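Local coordinates for uncharacterized protein (Bacteroides ovatus CL02T12C04, PDB 6PTM) that probably hydrolyses carrageenan chains from their ends, as an exo-acting glycoside hydrolase of family GH42, at residues Leu290-His295 / His392-Pro397; Glu419-Asp424 / Lys464-Thr469; Asn700-Pro705 / Gly727-Thr732; Lys486-Gly491 / Lys761-Gln766; Val583-Glu588 / Val616-Pro621. All coordinates share one frame; numbering follows the deposited sequence.

Interaction 1. Residues Leu290-His295 / His392-Pro397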
# COMPACT_ATOMS: atom_id res chain seq x y z
N LEU A 290 -1.63 -14.85 0.50
CA LEU A 290 -1.91 -15.90 1.51
C LEU A 290 -3.21 -15.61 2.26
O LEU A 290 -3.78 -16.57 2.77
CB LEU A 290 -0.75 -16.07 2.49
CG LEU A 290 0.59 -16.48 1.88
CD1 LEU A 290 1.67 -16.58 2.94
CD2 LEU A 290 0.47 -17.77 1.10
N CYS A 291 -3.67 -14.35 2.31
CA CYS A 291 -4.98 -14.02 2.90
C CYS A 291 -5.38 -12.59 2.53
O CYS A 291 -4.50 -11.68 2.57
CB CYS A 291 -4.94 -14.15 4.43
SG CYS A 291 -6.58 -14.13 5.21
N ASN A 292 -6.67 -12.41 2.27
CA ASN A 292 -7.40 -11.13 2.12
C ASN A 292 -7.63 -10.46 3.50
O ASN A 292 -8.45 -10.98 4.27
CB ASN A 292 -8.75 -11.44 1.47
CG ASN A 292 -9.54 -10.21 1.11
OD1 ASN A 292 -9.54 -9.73 -0.04
ND2 ASN A 292 -10.23 -9.71 2.10
N GLU A 293 -7.04 -9.29 3.74
CA GLU A 293 -7.30 -8.40 4.92
C GLU A 293 -7.39 -9.25 6.18
O GLU A 293 -8.41 -9.23 6.88
CB GLU A 293 -8.57 -7.57 4.75
CG GLU A 293 -8.48 -6.58 3.60
CD GLU A 293 -9.51 -5.45 3.67
OE1 GLU A 293 -10.56 -5.67 4.33
OE2 GLU A 293 -9.26 -4.39 3.08
N PRO A 294 -6.37 -10.07 6.47
CA PRO A 294 -6.35 -10.82 7.72
C PRO A 294 -6.29 -9.90 8.95
O PRO A 294 -5.70 -8.79 8.89
CB PRO A 294 -5.05 -11.64 7.60
CG PRO A 294 -4.18 -10.73 6.79
CD PRO A 294 -5.12 -10.24 5.70
N HIS A 295 -6.95 -10.35 10.02
CA HIS A 295 -6.87 -9.76 11.37
C HIS A 295 -7.60 -10.68 12.34
O HIS A 295 -8.57 -11.38 11.90
CB HIS A 295 -7.34 -8.29 11.40
CG HIS A 295 -8.53 -7.97 10.54
ND1 HIS A 295 -9.82 -8.11 10.98
CD2 HIS A 295 -8.62 -7.43 9.29
CE1 HIS A 295 -10.66 -7.74 10.03
NE2 HIS A 295 -9.95 -7.29 8.99
N HIS A 392 2.94 -13.13 -0.53
CA HIS A 392 2.56 -11.86 0.10
C HIS A 392 1.19 -12.02 0.72
O HIS A 392 0.51 -13.03 0.49
CB HIS A 392 2.61 -10.72 -0.94
CG HIS A 392 1.88 -11.02 -2.20
ND1 HIS A 392 0.61 -10.54 -2.45
CD2 HIS A 392 2.27 -11.71 -3.29
CE1 HIS A 392 0.23 -10.95 -3.65
NE2 HIS A 392 1.25 -11.67 -4.20
N ILE A 393 0.80 -10.98 1.44
CA ILE A 393 -0.45 -10.93 2.22
C ILE A 393 -1.14 -9.60 1.92
O ILE A 393 -0.44 -8.55 1.89
CB ILE A 393 -0.09 -11.12 3.71
CG1 ILE A 393 0.73 -12.40 3.94
CG2 ILE A 393 -1.33 -11.09 4.59
CD1 ILE A 393 1.49 -12.38 5.28
N LYS A 394 -2.46 -9.62 1.72
CA LYS A 394 -3.21 -8.35 1.48
C LYS A 394 -3.44 -7.66 2.84
O LYS A 394 -4.56 -7.69 3.39
CB LYS A 394 -4.50 -8.62 0.71
CG LYS A 394 -5.29 -7.35 0.41
CD LYS A 394 -6.66 -7.60 -0.11
CE LYS A 394 -6.64 -8.32 -1.46
NZ LYS A 394 -8.02 -8.45 -2.02
N ILE A 395 -2.36 -7.11 3.38
CA ILE A 395 -2.37 -6.48 4.72
C ILE A 395 -3.00 -5.09 4.61
O ILE A 395 -2.61 -4.35 3.70
CB ILE A 395 -0.95 -6.38 5.29
CG1 ILE A 395 -0.35 -7.76 5.55
CG2 ILE A 395 -0.96 -5.51 6.53
CD1 ILE A 395 1.15 -7.70 5.71
N MET A 396 -3.89 -4.76 5.54
CA MET A 396 -4.44 -3.38 5.63
C MET A 396 -3.38 -2.51 6.28
O MET A 396 -3.11 -2.68 7.45
CB MET A 396 -5.71 -3.37 6.48
CG MET A 396 -6.85 -4.12 5.84
SD MET A 396 -8.04 -4.65 7.09
CE MET A 396 -8.36 -3.11 7.98
N PRO A 397 -2.74 -1.54 5.61
CA PRO A 397 -1.65 -0.80 6.24
C PRO A 397 -2.03 -0.05 7.51
O PRO A 397 -1.15 0.20 8.29
CB PRO A 397 -1.23 0.20 5.17
CG PRO A 397 -1.59 -0.51 3.89
CD PRO A 397 -2.91 -1.19 4.19
O HOH W 1 -5.21 -6.85 7.20
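Lys-394 NZ is gripped by two acceptors: Asn-292 OD1, to which it donates a hydrogen bond of 2.8 Å, and Glu-470 OE1, with which it forms a salt bridge. The Asn-292 and Lys-394 side chains run alongside each other, since both have CG anti to the backbone N (chi1 -173° and -178°), and the ammonium meets the amide oxygen somewhat out of the carbonyl plane. An alanine in place of Lys-394 is likely to leave Asn-292 OD1 and the Glu-470 carboxylate without their shared cation. The strands carrying this pair run parallel, with Leu-290 N bonded to His-392 O (2.8 Å) and Lys-394 N to Cys-291 O (3.0 Å). Past the strand ends, Met-396 crosses the Glu-293 chain at about a right angle and sets SD 3.6 Å from His-295 CD2, an oblique sulfur-aromatic contact. A water joins Pro-294 O to Met-396 N, while Pro-294 CG rests on Ile-393 CG2. Asn-292 and Glu-293 recall the Asn-Glu pair ending a barrel strand in clan GH-A enzymes. Strand 391-394 borders strand 288-292, helix 358-385 packs Phe-375 against Leu-290, Cys-291 and Ile-393, and strand 466-471 brings Thr-469 to Lys-394.

Interaction 2. Residues Glu419-Asp424 / Lys464-Thr469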
# COMPACT_ATOMS: atom_id res chain seq x y z
N GLU A 419 8.22 -12.40 0.08
CA GLU A 419 9.07 -12.15 -1.11
C GLU A 419 8.59 -10.88 -1.83
O GLU A 419 9.40 -10.23 -2.47
CB GLU A 419 9.15 -13.38 -2.01
CG GLU A 419 9.80 -14.57 -1.35
CD GLU A 419 9.03 -15.25 -0.22
OE1 GLU A 419 7.79 -15.23 -0.22
OE2 GLU A 419 9.70 -15.80 0.65
N ILE A 420 7.27 -10.63 -1.81
CA ILE A 420 6.63 -9.43 -2.43
C ILE A 420 5.93 -8.66 -1.29
O ILE A 420 5.35 -9.31 -0.45
CB ILE A 420 5.64 -9.87 -3.53
CG1 ILE A 420 6.33 -10.47 -4.76
CG2 ILE A 420 4.70 -8.74 -3.92
CD1 ILE A 420 5.39 -11.14 -5.73
N ILE A 421 6.04 -7.33 -1.27
CA ILE A 421 5.36 -6.50 -0.23
C ILE A 421 3.89 -6.41 -0.63
O ILE A 421 3.58 -5.70 -1.58
CB ILE A 421 6.02 -5.13 -0.08
CG1 ILE A 421 7.51 -5.27 0.24
CG2 ILE A 421 5.31 -4.32 0.98
CD1 ILE A 421 8.26 -3.98 0.17
N GLY A 422 3.04 -7.15 0.06
CA GLY A 422 1.59 -7.10 -0.14
C GLY A 422 0.96 -6.05 0.74
O GLY A 422 1.48 -5.82 1.88
N ASN A 423 -0.14 -5.47 0.25
CA ASN A 423 -1.04 -4.58 1.01
C ASN A 423 -2.27 -4.27 0.16
O ASN A 423 -2.26 -4.59 -1.01
CB ASN A 423 -0.37 -3.27 1.41
CG ASN A 423 0.17 -2.49 0.23
OD1 ASN A 423 -0.57 -1.75 -0.42
ND2 ASN A 423 1.43 -2.65 -0.08
N ASP A 424 -3.25 -3.60 0.74
CA ASP A 424 -4.39 -2.97 0.01
C ASP A 424 -4.55 -1.56 0.58
O ASP A 424 -5.62 -1.23 1.11
CB ASP A 424 -5.62 -3.87 -0.01
CG ASP A 424 -6.39 -3.97 1.28
OD1 ASP A 424 -5.77 -3.86 2.34
OD2 ASP A 424 -7.61 -4.17 1.21
N LYS A 464 12.32 -5.43 -2.83
CA LYS A 464 11.13 -6.23 -3.18
C LYS A 464 10.14 -5.40 -3.98
O LYS A 464 10.00 -4.19 -3.75
CB LYS A 464 10.42 -6.77 -1.94
CG LYS A 464 11.24 -7.77 -1.15
CD LYS A 464 10.58 -8.14 0.18
CE LYS A 464 11.45 -9.02 1.03
NZ LYS A 464 10.84 -9.22 2.35
N VAL A 465 9.51 -6.06 -4.94
CA VAL A 465 8.31 -5.56 -5.63
C VAL A 465 7.24 -5.32 -4.56
O VAL A 465 7.08 -6.11 -3.64
CB VAL A 465 7.91 -6.55 -6.72
CG1 VAL A 465 6.46 -6.47 -7.17
CG2 VAL A 465 8.87 -6.41 -7.89
N MET A 466 6.49 -4.25 -4.74
CA MET A 466 5.30 -3.98 -3.91
C MET A 466 4.03 -4.12 -4.76
O MET A 466 3.88 -3.43 -5.79
CB MET A 466 5.38 -2.59 -3.27
CG MET A 466 4.19 -2.34 -2.36
SD MET A 466 4.05 -0.59 -1.87
CE MET A 466 5.47 -0.49 -0.78
N PHE A 467 3.11 -4.95 -4.29
CA PHE A 467 1.87 -5.32 -5.02
C PHE A 467 0.67 -4.99 -4.15
O PHE A 467 0.45 -5.66 -3.15
CB PHE A 467 1.91 -6.81 -5.39
CG PHE A 467 0.80 -7.25 -6.32
CD1 PHE A 467 -0.01 -6.35 -6.98
CD2 PHE A 467 0.59 -8.60 -6.52
CE1 PHE A 467 -1.01 -6.79 -7.84
CE2 PHE A 467 -0.39 -9.04 -7.40
CZ PHE A 467 -1.21 -8.14 -8.03
N ASN A 468 -0.02 -3.90 -4.49
CA ASN A 468 -1.32 -3.52 -3.88
C ASN A 468 -2.42 -4.32 -4.59
O ASN A 468 -2.72 -3.99 -5.73
CB ASN A 468 -1.55 -2.01 -3.93
CG ASN A 468 -2.77 -1.62 -3.13
OD1 ASN A 468 -3.73 -2.40 -3.01
ND2 ASN A 468 -2.75 -0.37 -2.65
N THR A 469 -2.92 -5.36 -3.93
CA THR A 469 -3.78 -6.42 -4.53
C THR A 469 -5.25 -6.01 -4.44
O THR A 469 -6.09 -6.72 -5.00
CB THR A 469 -3.55 -7.78 -3.86
OG1 THR A 469 -3.48 -7.62 -2.43
CG2 THR A 469 -2.28 -8.39 -4.40
O HOH W 2 9.63 -8.95 -5.07
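The amides of Asn-423 and Asn-468, on neighbouring parallel strands 421-423 and 466-468, consistent with the beta/alpha barrel of GH42 enzymes, cross with their planes 70° apart, the OD1 of Asn-423 lying 3.4 Å from the ND2 of Asn-468 at an angle too poor for a bond. Both instead turn to Tyr-454 OH, which bonds Asn-423 OD1 and Asn-468 ND2. Phe-467, on the opposite face of the sheet, has one ring face covered by Thr-469 CG2, 3.5 Å above its centre. Ile-421 N bonds Val-465 O and Phe-467 N bonds Ile-421 O, both at 2.9 Å; Asn-423 N reaches Phe-467 O weakly, and Thr-469 N closes the ladder on Asn-423 O. Asn-468, its CG swung opposite the backbone N (chi1 -171°), extends its amide to Asp-424 CA, Ala-425 O and Glu-470 N. Replacing Asn-468 by alanine is likely to cost Tyr-454 OH, Ala-425 O and Glu-470 N their side-chain partner and to open a gap beside Asn-423. Met-466 CG packs 4.0 Å from Ile-421 CB, and Ile-420 CG2 touches Phe-467 CB at 3.7 Å. Where the pair begins, one water takes the N-H of Val-465 and donates to Glu-419 O, each at 2.9 Å.

Interaction 3. Residues Asn700-Pro705 / Gly727-Thr732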
# COMPACT_ATOMS: atom_id res chain seq x y z
N ASN A 700 1.72 28.74 1.00
CA ASN A 700 0.30 28.43 0.75
C ASN A 700 -0.50 29.22 1.80
O ASN A 700 0.13 29.80 2.71
CB ASN A 700 0.11 26.90 0.73
CG ASN A 700 0.51 26.28 2.06
OD1 ASN A 700 0.13 26.81 3.09
ND2 ASN A 700 1.32 25.22 2.06
N ASP A 701 -1.82 29.19 1.71
CA ASP A 701 -2.71 29.94 2.65
C ASP A 701 -2.87 29.16 3.97
O ASP A 701 -3.69 29.59 4.76
CB ASP A 701 -4.06 30.25 2.00
CG ASP A 701 -4.89 29.03 1.59
OD1 ASP A 701 -4.51 27.90 1.97
OD2 ASP A 701 -5.92 29.22 0.88
N ARG A 702 -2.11 28.09 4.19
CA ARG A 702 -2.21 27.29 5.44
C ARG A 702 -0.99 27.53 6.35
O ARG A 702 -0.12 28.32 5.97
CB ARG A 702 -2.42 25.80 5.13
CG ARG A 702 -3.57 25.55 4.16
CD ARG A 702 -3.67 24.18 3.53
NE ARG A 702 -2.42 23.44 3.49
CZ ARG A 702 -1.67 23.25 2.43
NH1 ARG A 702 -2.01 23.77 1.26
NH2 ARG A 702 -0.57 22.55 2.55
N ASN A 703 -0.95 26.88 7.50
CA ASN A 703 0.16 27.04 8.46
C ASN A 703 1.25 26.01 8.12
O ASN A 703 2.24 26.02 8.83
N MET A 704 1.07 25.14 7.10
CA MET A 704 1.91 23.92 6.93
C MET A 704 2.21 23.57 5.46
O MET A 704 1.39 23.72 4.56
CB MET A 704 1.22 22.71 7.56
CG MET A 704 1.03 22.76 9.07
SD MET A 704 -0.06 21.39 9.53
CE MET A 704 1.14 20.11 9.87
N PRO A 705 3.38 22.95 5.20
CA PRO A 705 3.69 22.46 3.86
C PRO A 705 2.78 21.29 3.46
O PRO A 705 2.31 20.56 4.33
CB PRO A 705 5.16 22.03 3.97
CG PRO A 705 5.35 21.70 5.42
CD PRO A 705 4.43 22.65 6.19
N GLY A 727 -1.15 18.80 -0.19
CA GLY A 727 -1.92 19.84 0.51
C GLY A 727 -3.30 20.09 -0.10
O GLY A 727 -3.51 19.86 -1.31
N LYS A 728 -4.21 20.66 0.67
CA LYS A 728 -5.61 20.82 0.24
C LYS A 728 -5.81 22.15 -0.48
O LYS A 728 -6.96 22.43 -0.84
CB LYS A 728 -6.53 20.81 1.44
CG LYS A 728 -6.31 22.01 2.34
CD LYS A 728 -6.89 21.83 3.71
CE LYS A 728 -8.34 22.23 3.79
NZ LYS A 728 -8.56 22.87 5.10
N SER A 729 -4.79 22.99 -0.63
CA SER A 729 -4.95 24.25 -1.40
C SER A 729 -3.71 24.48 -2.24
O SER A 729 -2.75 23.76 -2.04
CB SER A 729 -5.29 25.45 -0.49
OG SER A 729 -4.20 25.75 0.38
N ASP A 730 -3.77 25.43 -3.17
CA ASP A 730 -2.64 25.81 -4.05
C ASP A 730 -1.41 26.13 -3.20
O ASP A 730 -1.49 26.82 -2.15
CB ASP A 730 -3.02 26.99 -4.96
CG ASP A 730 -4.10 26.68 -5.97
OD1 ASP A 730 -4.58 25.53 -6.04
OD2 ASP A 730 -4.47 27.59 -6.66
N ALA A 731 -0.27 25.66 -3.68
CA ALA A 731 1.04 25.94 -3.10
C ALA A 731 1.89 26.58 -4.20
O ALA A 731 1.79 26.16 -5.36
CB ALA A 731 1.63 24.65 -2.58
N THR A 732 2.69 27.57 -3.84
CA THR A 732 3.76 28.12 -4.69
C THR A 732 5.10 27.55 -4.24
O THR A 732 5.45 27.72 -3.06
CB THR A 732 3.79 29.65 -4.63
OG1 THR A 732 2.57 30.07 -5.21
CG2 THR A 732 5.00 30.21 -5.34
O HOH W 3 -2.91 28.22 -0.67
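This is a polar, partly buried contact between two loops at one end of the C-terminal beta domain: residues 700-705, which link strands 694-700 and 707-715, meet residues 727-732, a loop that runs into the start of strand 731-737. Its core is Ser-729 OG, which donates to Asp-701 OD1 (2.7 Å), meeting that oxygen from above the carboxylate plane, and accepts from Arg-702 NH1 (3.1 Å). The second bond is fairly straight, 158° at the hydrogen, and the hydroxyl lies in the guanidinium plane. The flat group is sandwiched: the backbone of Gly-727 and Lys-728 lies over one face, and Asn-700 CG sits 3.5 Å above the other. Having no side chain, Gly-727 can bring its CA to 3.7 Å from Arg-702 NH2, a place where a beta carbon would collide. Arg-702 CD also lies against Lys-728 CG. The guanidinium has a second partner outside the loops, Asn-442 OD1, which takes the bond of NE. Asp-701 N and Asp-730 O share a water, and Asn-700 CB approaches the same Asp-730 O at 3.3 Å. Asn-700 shapes the first loop from within: its OD1 accepts from Arg-702 N (2.8 Å) and its ND2 donates to Met-704 O (2.9 Å). The OD1 bond makes an Asx turn, here bending the chain as it leaves strand 694-700.

Interaction 4. Residues Lys486-Gly491 / Lys761-Gln766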
# COMPACT_ATOMS: atom_id res chain seq x y z
N LYS A 486 -9.38 13.40 -12.71
CA LYS A 486 -8.22 12.63 -13.22
C LYS A 486 -6.95 13.12 -12.48
O LYS A 486 -6.05 12.29 -12.33
CB LYS A 486 -8.11 12.77 -14.73
CG LYS A 486 -7.73 14.14 -15.25
CD LYS A 486 -7.95 14.16 -16.74
CE LYS A 486 -7.03 15.08 -17.51
NZ LYS A 486 -7.29 16.47 -17.12
N GLU A 487 -6.87 14.39 -12.05
CA GLU A 487 -5.67 14.96 -11.37
C GLU A 487 -5.48 14.22 -10.03
O GLU A 487 -4.36 13.93 -9.65
CB GLU A 487 -5.80 16.47 -11.13
CG GLU A 487 -5.69 17.33 -12.39
CD GLU A 487 -6.91 17.38 -13.31
OE1 GLU A 487 -8.02 17.00 -12.89
OE2 GLU A 487 -6.72 17.71 -14.48
N TYR A 488 -6.57 13.99 -9.31
CA TYR A 488 -6.52 13.24 -8.03
C TYR A 488 -5.97 11.84 -8.31
O TYR A 488 -5.08 11.36 -7.59
CB TYR A 488 -7.90 13.13 -7.36
CG TYR A 488 -7.85 12.12 -6.26
CD1 TYR A 488 -7.22 12.41 -5.04
CD2 TYR A 488 -8.28 10.83 -6.48
CE1 TYR A 488 -7.10 11.44 -4.05
CE2 TYR A 488 -8.18 9.86 -5.50
CZ TYR A 488 -7.58 10.16 -4.28
OH TYR A 488 -7.48 9.17 -3.33
N ALA A 489 -6.48 11.19 -9.35
CA ALA A 489 -6.16 9.78 -9.61
C ALA A 489 -4.66 9.67 -9.93
O ALA A 489 -3.91 8.78 -9.35
CB ALA A 489 -7.03 9.23 -10.73
N ARG A 490 -4.19 10.54 -10.84
CA ARG A 490 -2.76 10.59 -11.27
C ARG A 490 -1.86 10.90 -10.07
O ARG A 490 -0.84 10.22 -9.89
CB ARG A 490 -2.57 11.65 -12.36
CG ARG A 490 -1.13 12.03 -12.64
CD ARG A 490 -1.05 12.98 -13.82
NE ARG A 490 -1.41 12.31 -15.07
CZ ARG A 490 -0.56 11.65 -15.87
NH1 ARG A 490 0.72 11.58 -15.56
NH2 ARG A 490 -1.00 11.06 -16.98
N GLY A 491 -2.19 11.92 -9.29
CA GLY A 491 -1.34 12.31 -8.14
C GLY A 491 -1.15 11.16 -7.17
O GLY A 491 -0.05 10.97 -6.63
N LYS A 761 -1.60 23.06 -7.90
CA LYS A 761 -2.96 22.80 -7.38
C LYS A 761 -2.89 21.54 -6.54
O LYS A 761 -1.95 20.74 -6.70
CB LYS A 761 -3.97 22.66 -8.53
CG LYS A 761 -4.11 23.87 -9.46
CD LYS A 761 -5.10 23.60 -10.62
N PRO A 762 -3.82 21.34 -5.59
CA PRO A 762 -3.87 20.08 -4.86
C PRO A 762 -3.83 18.90 -5.84
O PRO A 762 -4.46 18.98 -6.92
CB PRO A 762 -5.18 20.18 -4.05
CG PRO A 762 -5.40 21.68 -3.88
CD PRO A 762 -4.88 22.28 -5.18
N ASN A 763 -3.03 17.88 -5.50
CA ASN A 763 -2.86 16.62 -6.27
C ASN A 763 -1.95 16.82 -7.48
O ASN A 763 -1.62 15.78 -8.09
CB ASN A 763 -4.18 16.01 -6.76
CG ASN A 763 -5.12 15.72 -5.63
OD1 ASN A 763 -4.74 15.08 -4.66
ND2 ASN A 763 -6.33 16.26 -5.70
N ASP A 764 -1.45 18.03 -7.76
CA ASP A 764 -0.58 18.28 -8.95
C ASP A 764 0.76 17.55 -8.76
O ASP A 764 1.29 17.48 -7.62
CB ASP A 764 -0.29 19.76 -9.20
CG ASP A 764 -1.31 20.50 -10.07
OD1 ASP A 764 -2.29 19.86 -10.53
OD2 ASP A 764 -1.07 21.70 -10.35
N VAL A 765 1.31 17.09 -9.86
CA VAL A 765 2.62 16.39 -9.94
C VAL A 765 3.50 17.26 -10.82
O VAL A 765 3.08 17.54 -11.97
CB VAL A 765 2.48 14.99 -10.53
CG1 VAL A 765 3.83 14.32 -10.69
CG2 VAL A 765 1.57 14.15 -9.67
N GLN A 766 4.67 17.61 -10.35
CA GLN A 766 5.70 18.23 -11.20
C GLN A 766 6.89 17.28 -11.31
O GLN A 766 7.31 16.70 -10.29
CB GLN A 766 6.11 19.58 -10.66
CG GLN A 766 5.03 20.63 -10.84
CD GLN A 766 4.88 21.10 -12.26
OE1 GLN A 766 5.82 21.11 -13.04
NE2 GLN A 766 3.69 21.57 -12.58
O HOH W 4 -2.03 14.95 -10.65
O HOH W 5 -3.66 12.56 -5.59
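The type II beta turn that starts at Lys-761 leads into strand 765-772 of the C-terminal beta domain and presses Asn-763 against Glu-487 and Tyr-488 on helix 486-498 of the probable catalytic barrel domain. The turn is closed by Asp-764 N donating to Lys-761 O at 3.0 Å, and Asn-763 occupies its third position with a positive phi of 77°. Its CB meets Glu-487 O at 3.6 Å, and its amide crosses beside the Tyr-488 ring, the planes 84° apart. Asn-763 OD1 comes to the ring's edge, 3.7 Å from Tyr-488 CD1, while ND2 lies against Tyr-488 CA and CB. The phenol end points off to other partners, among them Met-473 O. Asn-763 O faces Gly-491, whose CA stands 3.5 Å away in a CA-H...O contact; a beta carbon on Gly-491 would run into this oxygen, so the glycine lets helix and turn come close. Beyond Asp-764, Val-765 turns one methyl to the helix, CG2 resting on Gly-491 CA at 3.8 Å. Of two waters, one donates to both Glu-487 O and Asn-763 O, each at 2.7 Å; the other bridges Tyr-488 O to Asn-763 OD1. Glu-487 O already accepts from Gly-491 N, so this first water is its second donor. With acceptors facing acceptors across the interface, helix and turn are joined by hydrogen bonds through water, with close van der Waals packing around them.

Interaction 5. Residues Val583-Glu588 / Val616-Pro621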
# COMPACT_ATOMS: atom_id res chain seq x y z
N VAL A 583 4.15 8.93 16.22
CA VAL A 583 5.08 8.55 15.13
C VAL A 583 4.71 9.38 13.89
O VAL A 583 5.61 9.92 13.27
CB VAL A 583 5.04 7.04 14.84
CG1 VAL A 583 5.81 6.76 13.58
CG2 VAL A 583 5.56 6.22 16.01
N LEU A 584 3.42 9.53 13.57
CA LEU A 584 2.99 10.40 12.45
C LEU A 584 3.50 11.83 12.69
O LEU A 584 3.91 12.46 11.73
CB LEU A 584 1.47 10.35 12.28
CG LEU A 584 0.90 11.22 11.16
CD1 LEU A 584 1.54 10.86 9.83
CD2 LEU A 584 -0.62 11.10 11.06
N ARG A 585 3.44 12.36 13.92
CA ARG A 585 3.76 13.79 14.15
C ARG A 585 5.22 14.03 13.73
O ARG A 585 5.46 15.04 13.01
CB ARG A 585 3.44 14.20 15.59
CG ARG A 585 3.45 15.71 15.82
CD ARG A 585 3.15 16.15 17.27
NE ARG A 585 1.95 15.44 17.71
CZ ARG A 585 1.93 14.40 18.53
NH1 ARG A 585 3.02 13.93 19.10
NH2 ARG A 585 0.78 13.80 18.76
N ILE A 586 6.14 13.13 14.07
CA ILE A 586 7.59 13.31 13.77
C ILE A 586 7.82 13.01 12.27
O ILE A 586 8.56 13.79 11.62
CB ILE A 586 8.52 12.51 14.72
CG1 ILE A 586 9.99 12.71 14.34
CG2 ILE A 586 8.21 11.03 14.76
CD1 ILE A 586 10.46 14.17 14.23
N TYR A 587 7.16 12.00 11.71
CA TYR A 587 7.22 11.71 10.24
C TYR A 587 6.82 12.95 9.45
O TYR A 587 7.55 13.36 8.55
CB TYR A 587 6.27 10.58 9.86
CG TYR A 587 6.28 10.21 8.41
CD1 TYR A 587 7.33 9.51 7.85
CD2 TYR A 587 5.27 10.64 7.56
CE1 TYR A 587 7.36 9.18 6.50
CE2 TYR A 587 5.27 10.32 6.21
CZ TYR A 587 6.30 9.57 5.68
OH TYR A 587 6.30 9.25 4.37
N GLU A 588 5.64 13.52 9.75
CA GLU A 588 5.09 14.73 9.08
C GLU A 588 6.08 15.90 9.22
O GLU A 588 6.32 16.66 8.24
CB GLU A 588 3.76 15.07 9.72
CG GLU A 588 3.08 16.30 9.16
CD GLU A 588 1.71 16.54 9.77
OE1 GLU A 588 1.62 16.58 11.03
OE2 GLU A 588 0.76 16.70 9.00
N VAL A 616 16.10 9.02 14.89
CA VAL A 616 15.37 9.92 15.81
C VAL A 616 14.49 9.03 16.69
O VAL A 616 13.91 8.08 16.17
CB VAL A 616 14.60 11.03 15.07
CG1 VAL A 616 15.53 11.81 14.16
CG2 VAL A 616 13.41 10.53 14.30
N VAL A 617 14.48 9.29 18.00
CA VAL A 617 13.68 8.53 18.98
C VAL A 617 12.76 9.52 19.68
O VAL A 617 13.25 10.40 20.43
CB VAL A 617 14.53 7.72 19.97
CG1 VAL A 617 13.62 6.91 20.89
CG2 VAL A 617 15.54 6.83 19.27
N TYR A 618 11.47 9.41 19.39
CA TYR A 618 10.43 10.39 19.77
C TYR A 618 9.30 9.67 20.47
O TYR A 618 8.76 8.70 19.86
CB TYR A 618 9.89 11.13 18.54
CG TYR A 618 8.82 12.15 18.81
CD1 TYR A 618 9.08 13.34 19.47
CD2 TYR A 618 7.53 11.93 18.37
CE1 TYR A 618 8.09 14.28 19.69
CE2 TYR A 618 6.52 12.85 18.57
CZ TYR A 618 6.81 14.05 19.20
OH TYR A 618 5.80 14.93 19.37
N LYS A 619 8.97 10.14 21.68
CA LYS A 619 7.82 9.67 22.49
C LYS A 619 7.71 8.14 22.44
O LYS A 619 6.60 7.60 22.22
CB LYS A 619 6.56 10.39 22.00
CG LYS A 619 6.48 11.87 22.35
CD LYS A 619 5.02 12.36 22.43
CE LYS A 619 4.77 13.35 23.54
NZ LYS A 619 5.47 14.60 23.21
N THR A 620 8.82 7.47 22.71
CA THR A 620 8.94 6.00 22.75
C THR A 620 9.41 5.60 24.15
O THR A 620 10.52 5.09 24.32
CB THR A 620 9.83 5.55 21.58
OG1 THR A 620 9.29 6.10 20.36
CG2 THR A 620 9.91 4.04 21.46
N PRO A 621 8.57 5.81 25.20
CA PRO A 621 9.00 5.59 26.59
C PRO A 621 9.19 4.10 26.89
O PRO A 621 10.05 3.82 27.69
CB PRO A 621 7.85 6.17 27.43
CG PRO A 621 6.63 6.00 26.55
CD PRO A 621 7.15 6.18 25.14
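Arg-585 sends its NH1 across to Tyr-618 OH, donating a hydrogen bond of 3.0 Å with an angle of 155° at the hydrogen. The hydroxyl lies in the guanidinium plane, and NH1 approaches near the plane of the ring at its edge; the two flat groups are 63° apart. A bend at chi3 (-49°) turns the guanidinium there, and NH1 is also held by a salt bridge to Asp-582 one turn back. Next comes Ile-586, which slides past Tyr-618 with CG2 3.8 Å from ring CD2, while CG1 meets Val-616 CG2 at 4.1 Å. The ring is further enclosed by Lys-619, whose CG sits 3.7 Å above one face, its NZ going to Glu-646. Helix 579-590 thus packs on the end of strand 614-617, the middle strand of a five-stranded parallel sheet of flavodoxin-like order. Leu-674 of helix 674-687 touches Arg-585, Ile-586 and Tyr-618, whereas Leu-584 and Tyr-587 face helix 448-460.

In the fold
Interactions 1 and 2 form one continuous piece of what is probably the catalytic barrel: their centres are 10 Å apart, Ile-395 O probably bonds Asp-424 N at 3.1 Å, and Glu-293 OE2 lies 2.5 Å from Asp-424 OD2. An ethanediol, probably from the crystallisation liquor, lies about 4 Å from the Asn-292 side chain and may mark a pocket. Strand 466-471 is followed in the chain by helix 486-498, whose start interaction 4 ties to the C-terminal beta domain. Interaction 3, nested in the loop that interaction 4 closes, touches it where Gly-727 O meets Pro-762 CB at 3.2 Å. Interaction 5 reaches interaction 3 through Met-704 CE, 3.5 Å from Glu-588 OE2.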